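Local structure of putative mannose-6-phosphate isomerase YvyI (1QWR) at residues G135-S140 / L156-K161; I124-N129 / I162-F167. The protein probably catalyses the reversible isomerisation of D-mannose 6-phosphate to D-fructose 6-phosphate, as a zinc-dependent type 1 mannose-6-phosphate isomerase. All blocks are in the same frame, centred on the assembly; numbering follows the deposited sequence.

From the N terminus, strand 119-126, which starts at the zinc ligand Glu119, enters contact 2 at its far end, and a short turn leads into strand 131-136. That strand runs out into contact 1. Helices 141-149 and 153-156 fill most of the loop that contact 1 closes when strand 157-161 returns beside strand 131-136. The chain then passes straight into 162-167, which comes back to 124-129 and closes the wider loop of contact 2, so contact 1 is nested inside contact 2. The two meet where Lys161 NZ probably hydrogen-bonds Glu128 O. Together they tie the three-stranded sheet and its helices to strand 119-126.

Contact 1 of 2, residues G135-S140 / L156-K161; sequences GHTARS and LLRRIK
An antiparallel strand pair at the edge of a three-stranded sheet, joined at one end by two helices, forms this contact: strand 131-136 leaves the sheet at His136 as strand 157-161 enters it directly behind helix 153-156. His136 and Leu157 are a non-hydrogen-bonded pair, CA to CA 4.5 Å, with both side chains on the same face of the sheet. A backbone hydrogen bond lies to each side of the pair. Thr137 N reaches Leu156 O at 2.8 Å in the plane of that carbonyl, although the angle at the hydrogen is only 136°. Arg158 N gives a longer bond of 3.2 Å to Gly135 O, coming from above the carbonyl plane. Leu156 O also receives a CH...O contact from His136 CA (3.1 Å), so two neighbouring residues close on one oxygen.

Leu156, with CG anti to its backbone N (chi1 178°), runs alongside His136 and lays CD1 against His136 CB at 3.6 Å, meeting the imidazole obliquely. The same methyl touches Ala138 CB, while Leu144, Met147 and Ile148 of helix 141-149 pack on Leu156. Ala138 N lies at the edge of the His136 ring, in its plane. Arg158 points toward 135-140 and, with CG anti to its carbonyl carbon, brings CD within 3.3 Å of His136 O; beyond CD the chain bends. Its aliphatic part thus lies over the 135-136 backbone and crosses Thr137 obliquely. Thr137 OG1 is hydrogen-bonded to Gly155 O, fastening the departing chain to the end of the helix. Gly135, with positive phi, has a backbone shape that favours glycine, and Arg158 packs close against it. Neighbouring antiparallel strands linked by a helical excursion make the edge of the small sheet whose third strand carries the zinc ligand His176.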
ATOM      1  N   GLY A 135      10.839   7.073  12.113  1.00 23.35           N
ATOM      2  CA  GLY A 135      11.860   6.803  13.108  1.00 22.61           C
ATOM      3  C   GLY A 135      11.792   7.761  14.282  1.00 23.71           C
ATOM      4  O   GLY A 135      10.962   8.678  14.298  1.00 23.25           O
ATOM      5  N   HIS A 136      12.685   7.563  15.252  1.00 23.19           N
ATOM      6  CA  HIS A 136      12.704   8.396  16.451  1.00 24.75           C
ATOM      7  C   HIS A 136      14.100   8.435  17.064  1.00 24.92           C
ATOM      8  O   HIS A 136      15.003   7.730  16.625  1.00 24.75           O
ATOM      9  CB  HIS A 136      11.727   7.843  17.478  1.00 23.00           C
ATOM     10  CG  HIS A 136      12.121   6.499  17.996  1.00 25.47           C
ATOM     11  ND1 HIS A 136      11.759   5.322  17.374  1.00 29.11           N
ATOM     12  CD2 HIS A 136      12.927   6.151  19.026  1.00 23.76           C
ATOM     13  CE1 HIS A 136      12.330   4.307  17.998  1.00 25.78           C
ATOM     14  NE2 HIS A 136      13.045   4.783  19.003  1.00 28.89           N
ATOM     15  N   THR A 137      14.262   9.240  18.106  1.00 27.22           N
ATOM     16  CA  THR A 137      15.573   9.391  18.738  1.00 29.53           C
ATOM     17  C   THR A 137      15.775   8.659  20.063  1.00 30.23           C
ATOM     18  O   THR A 137      16.879   8.694  20.623  1.00 32.98           O
ATOM     19  CB  THR A 137      15.867  10.876  19.015  1.00 28.24           C
ATOM     20  OG1 THR A 137      14.831  11.403  19.850  1.00 26.99           O
ATOM     21  CG2 THR A 137      15.924  11.663  17.715  1.00 30.43           C
ATOM     22  N   ALA A 138      14.730   8.016  20.572  1.00 29.45           N
ATOM     23  CA  ALA A 138      14.834   7.315  21.853  1.00 27.08           C
ATOM     24  C   ALA A 138      15.848   6.188  21.810  1.00 27.55           C
ATOM     25  O   ALA A 138      15.890   5.404  20.867  1.00 26.06           O
ATOM     26  CB  ALA A 138      13.480   6.793  22.273  1.00 25.13           C
ATOM     27  N   ARG A 139      16.667   6.107  22.854  1.00 26.81           N
ATOM     28  CA  ARG A 139      17.721   5.106  22.935  1.00 27.24           C
ATOM     29  C   ARG A 139      17.320   3.872  23.731  1.00 26.35           C
ATOM     30  O   ARG A 139      18.010   2.844  23.695  1.00 27.22           O
ATOM     31  CB  ARG A 139      18.973   5.747  23.546  1.00 31.06           C
ATOM     32  CG  ARG A 139      19.518   6.923  22.729  1.00 35.98           C
ATOM     33  CD  ARG A 139      20.649   7.645  23.467  1.00 41.85           C
ATOM     34  NE  ARG A 139      20.163   8.379  24.634  1.00 44.81           N
ATOM     35  CZ  ARG A 139      20.946   8.941  25.551  1.00 48.22           C
ATOM     36  NH1 ARG A 139      22.266   8.852  25.447  1.00 49.41           N
ATOM     37  NH2 ARG A 139      20.413   9.602  26.571  1.00 49.02           N
ATOM     38  N   SER A 140      16.209   3.979  24.454  1.00 25.15           N
ATOM     39  CA  SER A 140      15.702   2.879  25.253  1.00 25.00           C
ATOM     40  C   SER A 140      14.187   2.974  25.318  1.00 24.54           C
ATOM     41  O   SER A 140      13.603   4.041  25.088  1.00 24.09           O
ATOM     42  CB  SER A 140      16.281   2.927  26.674  1.00 24.79           C
ATOM     43  OG  SER A 140      15.715   3.998  27.399  1.00 26.47           O
ATOM     44  N   LEU A 156      11.613  13.830  19.924  1.00 35.55           N
ATOM     45  CA  LEU A 156      11.498  12.395  19.660  1.00 35.67           C
ATOM     46  C   LEU A 156      11.435  11.964  18.203  1.00 34.60           C
ATOM     47  O   LEU A 156      12.224  11.134  17.760  1.00 34.16           O
ATOM     48  CB  LEU A 156      10.265  11.826  20.363  1.00 32.97           C
ATOM     49  CG  LEU A 156      10.029  10.333  20.092  1.00 32.96           C
ATOM     50  CD1 LEU A 156      11.201   9.505  20.638  1.00 29.54           C
ATOM     51  CD2 LEU A 156       8.712   9.901  20.720  1.00 31.27           C
ATOM     52  N   LEU A 157      10.483  12.524  17.467  1.00 35.96           N
ATOM     53  CA  LEU A 157      10.273  12.148  16.071  1.00 35.75           C
ATOM     54  C   LEU A 157      11.346  12.590  15.098  1.00 37.33           C
ATOM     55  O   LEU A 157      11.966  13.639  15.264  1.00 39.03           O
ATOM     56  CB  LEU A 157       8.932  12.685  15.582  1.00 36.18           C
ATOM     57  CG  LEU A 157       7.694  12.401  16.432  1.00 36.68           C
ATOM     58  CD1 LEU A 157       6.490  13.031  15.755  1.00 36.86           C
ATOM     59  CD2 LEU A 157       7.500  10.902  16.621  1.00 34.91           C
ATOM     60  N   ARG A 158      11.566  11.767  14.080  1.00 36.76           N
ATOM     61  CA  ARG A 158      12.519  12.084  13.032  1.00 36.43           C
ATOM     62  C   ARG A 158      11.646  12.348  11.807  1.00 35.97           C
ATOM     63  O   ARG A 158      10.665  11.641  11.555  1.00 33.33           O
ATOM     64  CB  ARG A 158      13.483  10.916  12.785  1.00 38.17           C
ATOM     65  CG  ARG A 158      14.455  10.672  13.929  1.00 41.50           C
ATOM     66  CD  ARG A 158      15.256   9.389  13.733  1.00 45.15           C
ATOM     67  NE  ARG A 158      16.109   9.397  12.542  1.00 47.29           N
ATOM     68  CZ  ARG A 158      17.254  10.064  12.437  1.00 49.46           C
ATOM     69  NH1 ARG A 158      17.701  10.792  13.454  1.00 48.61           N
ATOM     70  NH2 ARG A 158      17.964   9.988  11.315  1.00 51.14           N
ATOM     71  N   ARG A 159      11.989  13.383  11.054  1.00 35.50           N
ATOM     72  CA  ARG A 159      11.199  13.742   9.890  1.00 35.85           C
ATOM     73  C   ARG A 159      12.020  13.731   8.617  1.00 35.15           C
ATOM     74  O   ARG A 159      13.213  14.001   8.638  1.00 35.30           O
ATOM     75  CB  ARG A 159      10.561  15.113  10.111  1.00 37.79           C
ATOM     76  CG  ARG A 159       9.557  15.137  11.259  1.00 40.80           C
ATOM     77  CD  ARG A 159       9.115  16.553  11.603  1.00 43.05           C
ATOM     78  NE  ARG A 159       7.926  16.576  12.461  1.00 46.33           N
ATOM     79  CZ  ARG A 159       6.671  16.549  12.016  1.00 47.04           C
ATOM     80  NH1 ARG A 159       6.416  16.499  10.712  1.00 49.19           N
ATOM     81  NH2 ARG A 159       5.662  16.587  12.876  1.00 47.90           N
ATOM     82  N   ILE A 160      11.368  13.392   7.509  1.00 32.92           N
ATOM     83  CA  ILE A 160      12.032  13.332   6.217  1.00 32.14           C
ATOM     84  C   ILE A 160      11.223  14.138   5.223  1.00 31.11           C
ATOM     85  O   ILE A 160      10.006  13.992   5.150  1.00 29.69           O
ATOM     86  CB  ILE A 160      12.133  11.885   5.705  1.00 31.79           C
ATOM     87  CG1 ILE A 160      12.940  11.038   6.699  1.00 33.49           C
ATOM     88  CG2 ILE A 160      12.779  11.869   4.323  1.00 33.15           C
ATOM     89  CD1 ILE A 160      13.110   9.580   6.270  1.00 34.04           C
ATOM     90  N   LYS A 161      11.911  14.999   4.475  1.00 30.81           N
ATOM     91  CA  LYS A 161      11.274  15.839   3.475  1.00 29.57           C
ATOM     92  C   LYS A 161      11.076  14.967   2.244  1.00 26.31           C
ATOM     93  O   LYS A 161      12.014  14.330   1.777  1.00 26.49           O
ATOM     94  CB  LYS A 161      12.174  17.030   3.131  1.00 32.91           C
ATOM     95  CG  LYS A 161      11.396  18.288   2.815  1.00 37.61           C
ATOM     96  CD  LYS A 161      10.392  18.032   1.710  1.00 40.93           C
ATOM     97  CE  LYS A 161       9.429  19.182   1.560  1.00 41.51           C
ATOM     98  NZ  LYS A 161       8.255  18.759   0.767  1.00 44.32           N
TER

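Contact 2 of 2, residues I124-N129 / I162-F167; sequences IDCKEN and IKPGDF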
ATOM      1  N   ILE A 124       3.075   9.316  -5.013  1.00 18.02           N
ATOM      2  CA  ILE A 124       2.606   9.662  -6.342  1.00 17.54           C
ATOM      3  C   ILE A 124       2.714  11.172  -6.520  1.00 19.71           C
ATOM      4  O   ILE A 124       3.245  11.649  -7.524  1.00 20.02           O
ATOM      5  CB  ILE A 124       1.128   9.237  -6.561  1.00 17.32           C
ATOM      6  CG1 ILE A 124       0.986   7.710  -6.430  1.00 17.48           C
ATOM      7  CG2 ILE A 124       0.689   9.642  -7.963  1.00 17.26           C
ATOM      8  CD1 ILE A 124      -0.463   7.239  -6.192  1.00 17.15           C
ATOM      9  N   ASP A 125       2.228  11.919  -5.535  1.00 19.73           N
ATOM     10  CA  ASP A 125       2.273  13.382  -5.604  1.00 19.60           C
ATOM     11  C   ASP A 125       2.229  13.915  -4.175  1.00 23.15           C
ATOM     12  O   ASP A 125       1.842  13.211  -3.240  1.00 20.58           O
ATOM     13  CB  ASP A 125       1.062  13.903  -6.389  1.00 21.14           C
ATOM     14  CG  ASP A 125       1.242  15.341  -6.888  1.00 22.73           C
ATOM     15  OD1 ASP A 125       2.302  15.951  -6.650  1.00 21.65           O
ATOM     16  OD2 ASP A 125       0.308  15.863  -7.528  1.00 25.41           O
ATOM     17  N   CYS A 126       2.628  15.163  -4.005  1.00 23.26           N
ATOM     18  CA  CYS A 126       2.627  15.756  -2.680  1.00 24.98           C
ATOM     19  C   CYS A 126       2.913  17.234  -2.827  1.00 26.24           C
ATOM     20  O   CYS A 126       3.425  17.674  -3.858  1.00 25.36           O
ATOM     21  CB  CYS A 126       3.695  15.102  -1.776  1.00 22.29           C
ATOM     22  SG  CYS A 126       5.444  15.369  -2.202  1.00 22.99           S
ATOM     23  N   LYS A 127       2.576  17.993  -1.794  1.00 28.28           N
ATOM     24  CA  LYS A 127       2.813  19.430  -1.823  1.00 29.90           C
ATOM     25  C   LYS A 127       4.294  19.704  -1.655  1.00 30.60           C
ATOM     26  O   LYS A 127       5.050  18.867  -1.135  1.00 27.81           O
ATOM     27  CB  LYS A 127       2.020  20.136  -0.719  1.00 30.54           C
ATOM     28  CG  LYS A 127       2.402  19.727   0.696  1.00 36.52           C
ATOM     29  CD  LYS A 127       1.670  20.580   1.721  1.00 40.45           C
ATOM     30  CE  LYS A 127       1.915  20.095   3.137  1.00 41.97           C
ATOM     31  NZ  LYS A 127       1.262  21.003   4.134  1.00 46.41           N
ATOM     32  N   GLU A 128       4.703  20.889  -2.101  1.00 31.91           N
ATOM     33  CA  GLU A 128       6.090  21.310  -2.034  1.00 34.29           C
ATOM     34  C   GLU A 128       6.803  21.087  -0.693  1.00 34.12           C
ATOM     35  O   GLU A 128       7.935  20.608  -0.676  1.00 35.02           O
ATOM     36  CB  GLU A 128       6.203  22.792  -2.444  1.00 38.75           C
ATOM     37  CG  GLU A 128       7.608  23.400  -2.286  1.00 43.96           C
ATOM     38  CD  GLU A 128       7.903  23.888  -0.867  1.00 48.41           C
ATOM     39  OE1 GLU A 128       7.191  24.802  -0.390  1.00 51.80           O
ATOM     40  OE2 GLU A 128       8.848  23.367  -0.227  1.00 50.97           O
ATOM     41  N   ASN A 129       6.166  21.419   0.423  1.00 33.86           N
ATOM     42  CA  ASN A 129       6.838  21.247   1.716  1.00 36.11           C
ATOM     43  C   ASN A 129       6.401  20.003   2.495  1.00 35.04           C
ATOM     44  O   ASN A 129       6.478  19.973   3.730  1.00 35.68           O
ATOM     45  CB  ASN A 129       6.618  22.479   2.595  1.00 40.04           C
ATOM     46  CG  ASN A 129       5.156  22.708   2.909  1.00 44.02           C
ATOM     47  OD1 ASN A 129       4.337  21.789   2.825  1.00 47.94           O
ATOM     48  ND2 ASN A 129       4.819  23.934   3.290  1.00 46.88           N
ATOM     49  N   ILE A 162       9.859  14.954   1.714  1.00 25.44           N
ATOM     50  CA  ILE A 162       9.559  14.114   0.554  1.00 23.77           C
ATOM     51  C   ILE A 162       9.168  14.878  -0.701  1.00 23.20           C
ATOM     52  O   ILE A 162       8.788  16.043  -0.640  1.00 24.28           O
ATOM     53  CB  ILE A 162       8.409  13.141   0.872  1.00 22.25           C
ATOM     54  CG1 ILE A 162       7.130  13.932   1.148  1.00 22.47           C
ATOM     55  CG2 ILE A 162       8.782  12.279   2.078  1.00 20.86           C
ATOM     56  CD1 ILE A 162       5.846  13.078   1.171  1.00 22.22           C
ATOM     57  N   LYS A 163       9.240  14.188  -1.840  1.00 22.96           N
ATOM     58  CA  LYS A 163       8.872  14.770  -3.127  1.00 21.52           C
ATOM     59  C   LYS A 163       8.228  13.679  -3.994  1.00 20.76           C
ATOM     60  O   LYS A 163       8.374  12.488  -3.717  1.00 18.90           O
ATOM     61  CB  LYS A 163      10.125  15.321  -3.830  1.00 23.50           C
ATOM     62  CG  LYS A 163      11.146  14.262  -4.243  1.00 26.01           C
ATOM     63  CD  LYS A 163      12.404  14.915  -4.836  1.00 29.18           C
ATOM     64  CE  LYS A 163      13.490  13.877  -5.121  1.00 32.31           C
ATOM     65  NZ  LYS A 163      13.349  13.272  -6.473  1.00 35.39           N
ATOM     66  N   PRO A 164       7.515  14.068  -5.056  1.00 21.38           N
ATOM     67  CA  PRO A 164       6.882  13.051  -5.910  1.00 20.92           C
ATOM     68  C   PRO A 164       7.913  12.083  -6.473  1.00 21.65           C
ATOM     69  O   PRO A 164       9.018  12.492  -6.849  1.00 19.15           O
ATOM     70  CB  PRO A 164       6.205  13.882  -7.006  1.00 19.84           C
ATOM     71  CG  PRO A 164       5.935  15.192  -6.310  1.00 23.05           C
ATOM     72  CD  PRO A 164       7.183  15.429  -5.505  1.00 21.31           C
ATOM     73  N   GLY A 165       7.564  10.795  -6.526  1.00 19.95           N
ATOM     74  CA  GLY A 165       8.497   9.825  -7.045  1.00 19.18           C
ATOM     75  C   GLY A 165       9.299   9.114  -5.970  1.00 18.53           C
ATOM     76  O   GLY A 165       9.922   8.088  -6.255  1.00 19.14           O
ATOM     77  N   ASP A 166       9.301   9.645  -4.750  1.00 17.48           N
ATOM     78  CA  ASP A 166      10.038   9.010  -3.656  1.00 19.71           C
ATOM     79  C   ASP A 166       9.471   7.643  -3.251  1.00 20.27           C
ATOM     80  O   ASP A 166       8.277   7.393  -3.379  1.00 19.06           O
ATOM     81  CB  ASP A 166      10.010   9.890  -2.403  1.00 20.88           C
ATOM     82  CG  ASP A 166      11.044  11.011  -2.430  1.00 23.33           C
ATOM     83  OD1 ASP A 166      11.834  11.093  -3.386  1.00 24.89           O
ATOM     84  OD2 ASP A 166      11.049  11.805  -1.469  1.00 24.56           O
ATOM     85  N   PHE A 167      10.334   6.784  -2.713  1.00 18.89           N
ATOM     86  CA  PHE A 167       9.888   5.474  -2.237  1.00 18.40           C
ATOM     87  C   PHE A 167      10.468   5.255  -0.857  1.00 18.45           C
ATOM     88  O   PHE A 167      11.661   5.477  -0.648  1.00 19.26           O
ATOM     89  CB  PHE A 167      10.360   4.339  -3.141  1.00 17.49           C
ATOM     90  CG  PHE A 167       9.917   2.961  -2.675  1.00 17.81           C
ATOM     91  CD1 PHE A 167       8.715   2.407  -3.125  1.00 20.22           C
ATOM     92  CD2 PHE A 167      10.705   2.219  -1.796  1.00 19.17           C
ATOM     93  CE1 PHE A 167       8.307   1.119  -2.711  1.00 18.93           C
ATOM     94  CE2 PHE A 167      10.300   0.938  -1.375  1.00 21.57           C
ATOM     95  CZ  PHE A 167       9.095   0.395  -1.844  1.00 20.38           C
TER
HETATM   96  O   HOH W   1       8.263  18.066  -2.508  1.00 39.29           O
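Apolar packing carries most of this contact, and Cys126 is at its centre. Its SG sits between the backbone N and the carbonyl carbon (chi1 67°), a position from which it drops onto the 162-164 backbone, 3.6 Å from Lys163 CA. Pro164 CD lies beside the sulfur at 3.7 Å. From another side Ile162 brings up its CG1 branch, whose CG1 is 4.0 Å from Cys126 SG, with CD1 near both SG and CB of Cys126. The proline ring also rests on the strand: its CB meets Ile124 O, and its CG comes within 3.7 Å of Asp125 OD1, the two side chains lying side by side.

No direct hydrogen bond joins the segments. Water 1 bridges them instead, donating to Ile162 O at 2.8 Å and, at greater length, to Glu128 O.

Polar bonds within each segment fix the touching groups. Asp125 turns its carboxylate back so that OD1 accepts Cys126 N (2.8 Å) from above the carboxylate plane, while OD2 forms a salt bridge with Arg28. In the other segment, Asp166 OD2 takes Lys163 N from well out of its plane and also hydrogen-bonds Tyr168 OH. Asp166 N returns a bond of 3.2 Å to Lys163 O, closing a type II turn with Pro164 and Gly165 at its corners; Gly165 (phi 96°) holds the position where glycine is favoured.

Ile124 and Asp125 both face Leu183 and form a classic beta bulge. The contact thus sets a type II Pro-Gly turn, leading into strand 167-170, against this bulged strand end of the cupin-clan catalytic domain.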